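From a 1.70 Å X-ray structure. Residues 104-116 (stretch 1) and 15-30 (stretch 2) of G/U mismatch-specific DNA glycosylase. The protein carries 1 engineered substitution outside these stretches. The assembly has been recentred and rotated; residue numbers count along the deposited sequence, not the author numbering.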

ATOM      1  N   ASP A 104      -1.841  -7.678 -12.103  1.00 24.25           N
ATOM      2  CA  ASP A 104      -1.130  -7.522 -13.361  1.00 25.49           C
ATOM      3  C   ASP A 104      -0.861  -6.050 -13.639  1.00 24.47           C
ATOM      4  O   ASP A 104       0.276  -5.688 -13.867  1.00 23.18           O
ATOM      5  CB  ASP A 104      -1.890  -8.205 -14.514  1.00 27.18           C
ATOM      6  CG  ASP A 104      -3.308  -7.656 -14.728  1.00 30.53           C
ATOM      7  OD1 ASP A 104      -4.082  -7.574 -13.726  1.00 30.89           O
ATOM      8  OD2 ASP A 104      -3.742  -7.286 -15.852  1.00 36.01           O
ATOM      9  N   GLU A 105      -1.888  -5.201 -13.511  1.00 22.38           N
ATOM     10  CA  GLU A 105      -1.701  -3.743 -13.586  1.00 22.02           C
ATOM     11  C   GLU A 105      -0.792  -3.213 -12.483  1.00 20.32           C
ATOM     12  O   GLU A 105       0.002  -2.308 -12.722  1.00 19.70           O
ATOM     13  CB  GLU A 105      -3.051  -3.025 -13.575  1.00 22.02           C
ATOM     14  CG  GLU A 105      -3.860  -3.236 -14.851  1.00 26.72           C
ATOM     15  CD  GLU A 105      -5.118  -2.417 -14.903  1.00 32.36           C
ATOM     16  OE1 GLU A 105      -5.789  -2.228 -13.854  1.00 29.36           O
ATOM     17  OE2 GLU A 105      -5.445  -1.956 -16.017  1.00 32.39           O
ATOM     18  N   LEU A 106      -0.891  -3.781 -11.280  1.00 18.54           N
ATOM     19  CA  LEU A 106       0.014  -3.402 -10.190  1.00 18.37           C
ATOM     20  C   LEU A 106       1.458  -3.714 -10.616  1.00 19.00           C
ATOM     21  O   LEU A 106       2.337  -2.901 -10.468  1.00 16.63           O
ATOM     22  CB  LEU A 106      -0.317  -4.183  -8.906  1.00 18.94           C
ATOM     23  CG  LEU A 106       0.629  -4.057  -7.711  1.00 16.40           C
ATOM     24  CD1 LEU A 106       0.831  -2.581  -7.325  1.00 19.31           C
ATOM     25  CD2 LEU A 106       0.024  -4.886  -6.557  1.00 16.92           C
ATOM     26  N   ARG A 107       1.666  -4.928 -11.114  1.00 20.09           N
ATOM     27  CA  ARG A 107       3.027  -5.353 -11.449  1.00 21.61           C
ATOM     28  C   ARG A 107       3.622  -4.472 -12.517  1.00 22.10           C
ATOM     29  O   ARG A 107       4.778  -4.103 -12.409  1.00 21.50           O
ATOM     30  CB  ARG A 107       3.011  -6.804 -11.851  1.00 22.84           C
ATOM     31  CG  ARG A 107       3.069  -7.772 -10.654  1.00 25.10           C
ATOM     32  CD  ARG A 107       2.896  -9.256 -11.112  1.00 25.06           C
ATOM     33  NE  ARG A 107       2.826 -10.231 -10.010  1.00 30.09           N
ATOM     34  CZ  ARG A 107       3.870 -10.738  -9.360  1.00 32.38           C
ATOM     35  NH1 ARG A 107       5.120 -10.362  -9.660  1.00 34.03           N
ATOM     36  NH2 ARG A 107       3.670 -11.619  -8.370  1.00 31.72           N
ATOM     37  N   ARG A 108       2.831  -4.078 -13.506  1.00 21.94           N
ATOM     38  CA  ARG A 108       3.310  -3.133 -14.541  1.00 24.09           C
ATOM     39  C   ARG A 108       3.731  -1.778 -13.982  1.00 21.70           C
ATOM     40  O   ARG A 108       4.731  -1.210 -14.396  1.00 20.31           O
ATOM     41  CB  ARG A 108       2.272  -2.923 -15.619  1.00 22.58           C
ATOM     42  CG  ARG A 108       2.052  -4.162 -16.454  1.00 29.03           C
ATOM     43  CD  ARG A 108       0.738  -4.161 -17.293  1.00 29.52           C
ATOM     44  NE  ARG A 108       0.567  -2.990 -18.151  1.00 37.65           N
ATOM     45  CZ  ARG A 108      -0.490  -2.175 -18.116  1.00 43.39           C
ATOM     46  NH1 ARG A 108      -1.482  -2.408 -17.249  1.00 45.98           N
ATOM     47  NH2 ARG A 108      -0.559  -1.122 -18.943  1.00 43.45           N
ATOM     48  N   LYS A 109       2.955  -1.265 -13.023  1.00 18.64           N
ATOM     49  CA  LYS A 109       3.310  -0.055 -12.352  1.00 16.80           C
ATOM     50  C   LYS A 109       4.640  -0.203 -11.566  1.00 17.24           C
ATOM     51  O   LYS A 109       5.418   0.704 -11.512  1.00 17.99           O
ATOM     52  CB  LYS A 109       2.161   0.378 -11.423  1.00 16.80           C
ATOM     53  CG  LYS A 109       0.891   0.801 -12.180  1.00 15.51           C
ATOM     54  CD  LYS A 109      -0.311   0.865 -11.211  1.00 16.63           C
ATOM     55  CE  LYS A 109      -1.572   0.949 -11.976  1.00 16.46           C
ATOM     56  NZ  LYS A 109      -2.798   0.914 -11.056  1.00 15.53           N
ATOM     57  N   VAL A 110       4.812  -1.316 -10.857  1.00 17.68           N
ATOM     58  CA  VAL A 110       5.985  -1.498 -10.037  1.00 19.31           C
ATOM     59  C   VAL A 110       7.239  -1.526 -10.934  1.00 20.52           C
ATOM     60  O   VAL A 110       8.265  -0.976 -10.572  1.00 20.55           O
ATOM     61  CB  VAL A 110       5.877  -2.762  -9.210  1.00 19.56           C
ATOM     62  CG1 VAL A 110       7.180  -3.042  -8.480  1.00 18.39           C
ATOM     63  CG2 VAL A 110       4.763  -2.590  -8.163  1.00 18.55           C
ATOM     64  N   GLU A 111       7.082  -2.154 -12.082  1.00 21.95           N
ATOM     65  CA  GLU A 111       8.177  -2.324 -13.064  1.00 24.13           C
ATOM     66  C   GLU A 111       8.549  -0.963 -13.627  1.00 24.14           C
ATOM     67  O   GLU A 111       9.714  -0.682 -13.874  1.00 24.62           O
ATOM     68  CB  GLU A 111       7.735  -3.238 -14.207  1.00 24.21           C
ATOM     69  CG  GLU A 111       8.742  -3.282 -15.382  1.00 29.28           C
ATOM     70  CD  GLU A 111      10.184  -3.585 -14.958  1.00 34.89           C
ATOM     71  OE1 GLU A 111      10.399  -4.426 -14.044  1.00 33.99           O
ATOM     72  OE2 GLU A 111      11.130  -2.986 -15.544  1.00 36.16           O
ATOM     73  N   HIS A 112       7.526  -0.159 -13.891  1.00 24.44           N
ATOM     74  CA  HIS A 112       7.716   1.178 -14.413  1.00 23.16           C
ATOM     75  C   HIS A 112       8.336   2.135 -13.400  1.00 22.83           C
ATOM     76  O   HIS A 112       9.388   2.750 -13.659  1.00 23.66           O
ATOM     77  CB  HIS A 112       6.401   1.726 -15.011  1.00 23.47           C
ATOM     78  CG  HIS A 112       6.539   3.128 -15.501  1.00 25.70           C
ATOM     79  ND1 HIS A 112       7.126   3.438 -16.719  1.00 28.06           N
ATOM     80  CD2 HIS A 112       6.275   4.310 -14.903  1.00 26.87           C
ATOM     81  CE1 HIS A 112       7.169   4.752 -16.858  1.00 28.05           C
ATOM     82  NE2 HIS A 112       6.646   5.301 -15.777  1.00 27.35           N
ATOM     83  N   TYR A 113       7.737   2.265 -12.210  1.00 19.52           N
ATOM     84  CA  TYR A 113       8.167   3.259 -11.224  1.00 18.72           C
ATOM     85  C   TYR A 113       9.317   2.803 -10.307  1.00 18.01           C
ATOM     86  O   TYR A 113       9.968   3.645  -9.685  1.00 18.30           O
ATOM     87  CB  TYR A 113       6.956   3.609 -10.362  1.00 18.73           C
ATOM     88  CG  TYR A 113       5.896   4.335 -11.128  1.00 17.18           C
ATOM     89  CD1 TYR A 113       6.128   5.663 -11.550  1.00 17.58           C
ATOM     90  CD2 TYR A 113       4.650   3.737 -11.413  1.00 15.51           C
ATOM     91  CE1 TYR A 113       5.142   6.353 -12.267  1.00 22.26           C
ATOM     92  CE2 TYR A 113       3.676   4.432 -12.122  1.00 16.99           C
ATOM     93  CZ  TYR A 113       3.926   5.721 -12.523  1.00 19.07           C
ATOM     94  OH  TYR A 113       2.982   6.459 -13.226  1.00 21.90           O
ATOM     95  N   ARG A 114       9.524   1.481 -10.202  1.00 18.69           N
ATOM     96  CA  ARG A 114      10.676   0.984  -9.424  1.00 19.84           C
ATOM     97  C   ARG A 114      10.809   1.576  -7.998  1.00 19.55           C
ATOM     98  O   ARG A 114      11.884   2.017  -7.584  1.00 17.98           O
ATOM     99  CB  ARG A 114      11.985   1.234 -10.216  1.00 21.23           C
ATOM    100  CG  ARG A 114      12.040   0.534 -11.553  1.00 25.07           C
ATOM    101  CD  ARG A 114      11.923  -0.973 -11.475  1.00 30.00           C
ATOM    102  NE  ARG A 114      12.080  -1.614 -12.780  1.00 33.12           N
ATOM    103  CZ  ARG A 114      13.267  -1.845 -13.378  1.00 37.56           C
ATOM    104  NH1 ARG A 114      14.404  -1.502 -12.792  1.00 39.16           N
ATOM    105  NH2 ARG A 114      13.316  -2.418 -14.579  1.00 39.58           N
ATOM    106  N   PRO A 115       9.743   1.557  -7.184  1.00 18.57           N
ATOM    107  CA  PRO A 115       9.891   2.027  -5.787  1.00 17.85           C
ATOM    108  C   PRO A 115      10.869   1.105  -5.014  1.00 17.02           C
ATOM    109  O   PRO A 115      11.019  -0.067  -5.416  1.00 17.51           O
ATOM    110  CB  PRO A 115       8.470   1.882  -5.224  1.00 18.09           C
ATOM    111  CG  PRO A 115       7.878   0.750  -6.044  1.00 18.46           C
ATOM    112  CD  PRO A 115       8.421   0.976  -7.464  1.00 19.49           C
ATOM    113  N   ARG A 116      11.494   1.601  -3.948  1.00 17.32           N
ATOM    114  CA  ARG A 116      12.458   0.747  -3.191  1.00 17.40           C
ATOM    115  C   ARG A 116      11.724  -0.382  -2.448  1.00 17.33           C
ATOM    116  O   ARG A 116      12.278  -1.487  -2.295  1.00 18.22           O
ATOM    117  CB  ARG A 116      13.303   1.576  -2.225  1.00 17.05           C
ATOM    118  CG  ARG A 116      14.314   2.582  -2.920  1.00 17.78           C
ATOM    119  CD  ARG A 116      15.173   1.979  -4.050  1.00 19.06           C
ATOM    120  NE  ARG A 116      15.755   0.703  -3.690  1.00 19.31           N
ATOM    121  CZ  ARG A 116      16.851   0.554  -2.933  1.00 21.29           C
ATOM    122  NH1 ARG A 116      17.512   1.637  -2.470  1.00 20.29           N
ATOM    123  NH2 ARG A 116      17.254  -0.685  -2.619  1.00 20.33           N
TER
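Stretch 2, residues 15-30: EYLVPDVLQPGLTLVL

The contact between residues 15-30 and residues 104-116 illustrates how an extended segment can follow a helix to its C-terminal end, anchored by a buried charge pair at one end, packed on an aromatic ring in the middle, and joined to the chain beyond the helix by backbone and water-mediated bonds. As far as Thr 27, stretch 2 runs in the same sense as stretch 1: its early residues meet Glu 105 and Lys 109, and its later ones meet Tyr 113, Pro 115 and Arg 116; the strand from Leu 28 then turns back. Most of stretch 2 is irregular and largely extended, becoming a strand only at Leu 28, and together the two segments bury 613 Å².

The polar anchor is Lys 109. Its nearly extended side chain carries the ammonium group to two acceptors, forming a salt bridge from Lys 109 NZ to Asp 20 OD2 at 2.8 Å and a hydrogen bond from Lys 109 NZ to Tyr 16 OH at 2.9 Å. A buried charge is thereby paired rather than stranded. Water 1 extends the network, lying 2.6 Å from Tyr 16 OH and donating a weak bond to Glu 105 OE2 at 2.7 Å. The aliphatic part of the lysine is used as well, with Lys 109 CD 3.7 Å from Leu 22 CD1.

One helical turn later, Tyr 113 offers both a face and an edge. Leu 22 CB lies over the face, 3.8 Å from the ring centroid and 18° off the normal, a CH-pi contact, while Pro 24 N approaches the edge, 3.5 Å from Tyr 113 CD1. The backbones are close here, with Tyr 113 CA 4.6 Å from Pro 24 CA.

At Arg 114 the chain leaves helical geometry with positive phi, and water fills the gaps between the backbones. Water 2 donates to Tyr 113 O and Gln 23 O, each at 2.7 Å, and accepts from Leu 26 N at 2.9 Å; water 3 links Tyr 113 O, at 2.7 Å, to Gly 25 N, at 3.0 Å. Gly 25 itself has positive phi, a conformation that favours glycine.

Direct pairing follows at almost the same backbone spacing, with Pro 115 CA 4.7 Å from Leu 26 CA. Arg 116 N donates to Leu 26 O at 2.9 Å, with an angle of 153°, and Pro 115 CA makes a CA-H...O contact with the same Leu 26 O at 3.2 Å. Pro 115 CB also packs 3.6 Å from Val 29 CG2, bringing the beginning of the strand into the apolar contact.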

ATOM      1  N   GLU A  15     -10.975   5.758 -15.159  1.00 23.88           N
ATOM      2  CA  GLU A  15     -11.742   4.632 -14.661  1.00 22.37           C
ATOM      3  C   GLU A  15     -11.495   4.415 -13.156  1.00 22.00           C
ATOM      4  O   GLU A  15     -12.312   3.801 -12.476  1.00 23.90           O
ATOM      5  CB  GLU A  15     -11.434   3.380 -15.426  1.00 24.42           C
ATOM      6  CG  GLU A  15     -11.769   3.542 -16.920  1.00 26.97           C
ATOM      7  CD  GLU A  15     -11.599   2.271 -17.731  1.00 33.95           C
ATOM      8  OE1 GLU A  15     -11.255   1.184 -17.189  1.00 32.70           O
ATOM      9  OE2 GLU A  15     -11.854   2.349 -18.974  1.00 36.40           O
ATOM     10  N   TYR A  16     -10.358   4.871 -12.659  1.00 19.76           N
ATOM     11  CA  TYR A  16     -10.042   4.554 -11.234  1.00 18.31           C
ATOM     12  C   TYR A  16     -10.932   5.404 -10.325  1.00 17.12           C
ATOM     13  O   TYR A  16     -11.155   6.589 -10.594  1.00 18.21           O
ATOM     14  CB  TYR A  16      -8.602   4.853 -10.917  1.00 17.22           C
ATOM     15  CG  TYR A  16      -7.573   3.941 -11.547  1.00 17.94           C
ATOM     16  CD1 TYR A  16      -7.929   2.758 -12.243  1.00 16.91           C
ATOM     17  CD2 TYR A  16      -6.215   4.282 -11.467  1.00 15.42           C
ATOM     18  CE1 TYR A  16      -6.944   1.970 -12.814  1.00 17.49           C
ATOM     19  CE2 TYR A  16      -5.245   3.520 -12.048  1.00 14.69           C
ATOM     20  CZ  TYR A  16      -5.594   2.373 -12.711  1.00 16.75           C
ATOM     21  OH  TYR A  16      -4.549   1.648 -13.241  1.00 19.56           O
ATOM     22  N   LEU A  17     -11.412   4.810  -9.236  1.00 17.55           N
ATOM     23  CA  LEU A  17     -12.295   5.483  -8.289  1.00 17.16           C
ATOM     24  C   LEU A  17     -11.527   6.569  -7.544  1.00 17.22           C
ATOM     25  O   LEU A  17     -12.065   7.633  -7.269  1.00 18.32           O
ATOM     26  CB  LEU A  17     -12.948   4.491  -7.308  1.00 17.27           C
ATOM     27  CG  LEU A  17     -13.708   3.276  -7.908  1.00 19.72           C
ATOM     28  CD1 LEU A  17     -14.324   2.482  -6.836  1.00 20.05           C
ATOM     29  CD2 LEU A  17     -14.764   3.761  -8.944  1.00 22.13           C
ATOM     30  N   VAL A  18     -10.230   6.316  -7.246  1.00 14.75           N
ATOM     31  CA  VAL A  18      -9.358   7.272  -6.592  1.00 12.84           C
ATOM     32  C   VAL A  18      -7.975   7.175  -7.318  1.00 11.69           C
ATOM     33  O   VAL A  18      -7.629   6.058  -7.688  1.00 12.22           O
ATOM     34  CB  VAL A  18      -9.134   6.930  -5.116  1.00 12.44           C
ATOM     35  CG1 VAL A  18      -8.399   8.107  -4.470  1.00 13.74           C
ATOM     36  CG2 VAL A  18     -10.535   6.713  -4.419  1.00 16.79           C
ATOM     37  N   PRO A  19      -7.322   8.299  -7.633  1.00 13.40           N
ATOM     38  CA  PRO A  19      -6.022   8.266  -8.331  1.00 12.53           C
ATOM     39  C   PRO A  19      -4.976   7.440  -7.562  1.00 13.51           C
ATOM     40  O   PRO A  19      -4.967   7.421  -6.308  1.00 13.90           O
ATOM     41  CB  PRO A  19      -5.575   9.729  -8.363  1.00 15.43           C
ATOM     42  CG  PRO A  19      -6.850  10.501  -8.386  1.00 15.66           C
ATOM     43  CD  PRO A  19      -7.738   9.710  -7.394  1.00 14.08           C
ATOM     44  N   ASP A  20      -4.154   6.736  -8.301  1.00 13.94           N
ATOM     45  CA  ASP A  20      -2.817   6.329  -7.803  1.00 13.79           C
ATOM     46  C   ASP A  20      -1.948   7.500  -7.387  1.00 14.53           C
ATOM     47  O   ASP A  20      -2.123   8.637  -7.877  1.00 13.55           O
ATOM     48  CB  ASP A  20      -2.113   5.533  -8.854  1.00 12.93           C
ATOM     49  CG  ASP A  20      -2.668   4.145  -8.942  1.00 13.12           C
ATOM     50  OD1 ASP A  20      -3.383   3.659  -7.984  1.00 14.51           O
ATOM     51  OD2 ASP A  20      -2.454   3.482  -9.972  1.00 15.88           O
ATOM     52  N   VAL A  21      -1.039   7.263  -6.412  1.00 14.63           N
ATOM     53  CA  VAL A  21      -0.006   8.230  -6.109  1.00 14.13           C
ATOM     54  C   VAL A  21       1.318   7.529  -6.413  1.00 15.85           C
ATOM     55  O   VAL A  21       1.829   6.711  -5.605  1.00 14.13           O
ATOM     56  CB  VAL A  21      -0.073   8.670  -4.619  1.00 14.20           C
ATOM     57  CG1 VAL A  21       1.035   9.643  -4.238  1.00 14.95           C
ATOM     58  CG2 VAL A  21      -1.485   9.206  -4.300  1.00 12.87           C
ATOM     59  N   LEU A  22       1.877   7.826  -7.572  1.00 14.35           N
ATOM     60  CA  LEU A  22       2.984   7.012  -8.086  1.00 15.71           C
ATOM     61  C   LEU A  22       3.841   7.929  -8.896  1.00 18.77           C
ATOM     62  O   LEU A  22       3.320   8.819  -9.605  1.00 18.94           O
ATOM     63  CB  LEU A  22       2.508   5.822  -8.964  1.00 16.22           C
ATOM     64  CG  LEU A  22       1.721   4.694  -8.269  1.00 11.24           C
ATOM     65  CD1 LEU A  22       1.173   3.710  -9.304  1.00 13.77           C
ATOM     66  CD2 LEU A  22       2.653   3.993  -7.209  1.00 11.92           C
ATOM     67  N   GLN A  23       5.144   7.708  -8.798  1.00 17.64           N
ATOM     68  CA  GLN A  23       6.145   8.493  -9.547  1.00 18.82           C
ATOM     69  C   GLN A  23       7.470   7.735  -9.405  1.00 19.10           C
ATOM     70  O   GLN A  23       7.615   6.917  -8.479  1.00 17.09           O
ATOM     71  CB  GLN A  23       6.210   9.938  -9.028  1.00 18.94           C
ATOM     72  CG  GLN A  23       6.650  10.097  -7.593  1.00 20.79           C
ATOM     73  CD  GLN A  23       6.572  11.506  -7.133  1.00 23.83           C
ATOM     74  OE1 GLN A  23       5.526  12.152  -7.275  1.00 28.61           O
ATOM     75  NE2 GLN A  23       7.634  11.986  -6.518  1.00 26.44           N
ATOM     76  N   PRO A  24       8.423   7.945 -10.317  1.00 19.85           N
ATOM     77  CA  PRO A  24       9.788   7.402 -10.114  1.00 21.91           C
ATOM     78  C   PRO A  24      10.459   7.789  -8.777  1.00 21.64           C
ATOM     79  O   PRO A  24      10.174   8.852  -8.173  1.00 20.64           O
ATOM     80  CB  PRO A  24      10.595   8.042 -11.276  1.00 22.28           C
ATOM     81  CG  PRO A  24       9.565   8.331 -12.340  1.00 22.10           C
ATOM     82  CD  PRO A  24       8.299   8.740 -11.570  1.00 21.20           C
ATOM     83  N   GLY A  25      11.368   6.937  -8.315  1.00 22.39           N
ATOM     84  CA  GLY A  25      12.222   7.348  -7.168  1.00 20.97           C
ATOM     85  C   GLY A  25      11.617   7.255  -5.770  1.00 20.89           C
ATOM     86  O   GLY A  25      12.152   7.832  -4.811  1.00 21.55           O
ATOM     87  N   LEU A  26      10.461   6.598  -5.620  1.00 18.70           N
ATOM     88  CA  LEU A  26       9.842   6.518  -4.308  1.00 17.71           C
ATOM     89  C   LEU A  26      10.535   5.458  -3.459  1.00 15.47           C
ATOM     90  O   LEU A  26      10.970   4.469  -3.989  1.00 17.94           O
ATOM     91  CB  LEU A  26       8.347   6.159  -4.389  1.00 15.20           C
ATOM     92  CG  LEU A  26       7.436   7.305  -4.952  1.00 16.28           C
ATOM     93  CD1 LEU A  26       6.084   6.598  -5.267  1.00 18.01           C
ATOM     94  CD2 LEU A  26       7.222   8.386  -4.002  1.00 19.70           C
ATOM     95  N   THR A  27      10.560   5.740  -2.177  1.00 15.48           N
ATOM     96  CA  THR A  27      11.065   4.755  -1.194  1.00 16.34           C
ATOM     97  C   THR A  27      10.070   3.604  -0.946  1.00 15.32           C
ATOM     98  O   THR A  27      10.456   2.411  -0.808  1.00 16.24           O
ATOM     99  CB  THR A  27      11.474   5.450   0.115  1.00 17.05           C
ATOM    100  OG1 THR A  27      12.439   6.504  -0.158  1.00 18.67           O
ATOM    101  CG2 THR A  27      12.252   4.437   0.962  1.00 17.55           C
ATOM    102  N   LEU A  28       8.790   3.915  -0.896  1.00 15.20           N
ATOM    103  CA  LEU A  28       7.852   2.946  -0.419  1.00 14.50           C
ATOM    104  C   LEU A  28       6.488   3.209  -1.089  1.00 13.27           C
ATOM    105  O   LEU A  28       5.989   4.325  -1.002  1.00 15.26           O
ATOM    106  CB  LEU A  28       7.677   3.114   1.100  1.00 14.28           C
ATOM    107  CG  LEU A  28       6.426   2.445   1.783  1.00 14.57           C
ATOM    108  CD1 LEU A  28       6.480   0.915   1.583  1.00 15.57           C
ATOM    109  CD2 LEU A  28       6.330   2.823   3.269  1.00 16.78           C
ATOM    110  N   VAL A  29       5.927   2.174  -1.687  1.00 12.98           N
ATOM    111  CA  VAL A  29       4.521   2.255  -2.097  1.00 13.90           C
ATOM    112  C   VAL A  29       3.699   1.268  -1.264  1.00 12.51           C
ATOM    113  O   VAL A  29       4.008   0.063  -1.219  1.00 12.80           O
ATOM    114  CB  VAL A  29       4.404   1.911  -3.585  1.00 14.40           C
ATOM    115  CG1 VAL A  29       2.927   1.722  -4.036  1.00 13.88           C
ATOM    116  CG2 VAL A  29       5.167   2.946  -4.468  1.00 13.75           C
ATOM    117  N   LEU A  30       2.624   1.794  -0.693  1.00 12.51           N
ATOM    118  CA  LEU A  30       1.713   1.047   0.217  1.00 13.13           C
ATOM    119  C   LEU A  30       0.499   0.661  -0.615  1.00 11.98           C
ATOM    120  O   LEU A  30      -0.164   1.538  -1.205  1.00 12.33           O
ATOM    121  CB  LEU A  30       1.313   1.882   1.407  1.00 13.26           C
ATOM    122  CG  LEU A  30       2.516   2.073   2.365  1.00 14.40           C
ATOM    123  CD1 LEU A  30       2.442   3.499   2.978  1.00 17.67           C
ATOM    124  CD2 LEU A  30       2.536   0.853   3.403  1.00 11.10           C
TER
HETATM  125  O   HOH W   1      -5.231   0.740 -15.558  1.00 27.23           O
HETATM  126  O   HOH W   2       9.015   4.862  -7.418  1.00 17.88           O
HETATM  127  O   HOH W   3      12.433   4.761 -10.031  1.00 28.04           O
HETATM  128  O   HOH W   4      13.181   4.526  -6.009  1.00 27.22           O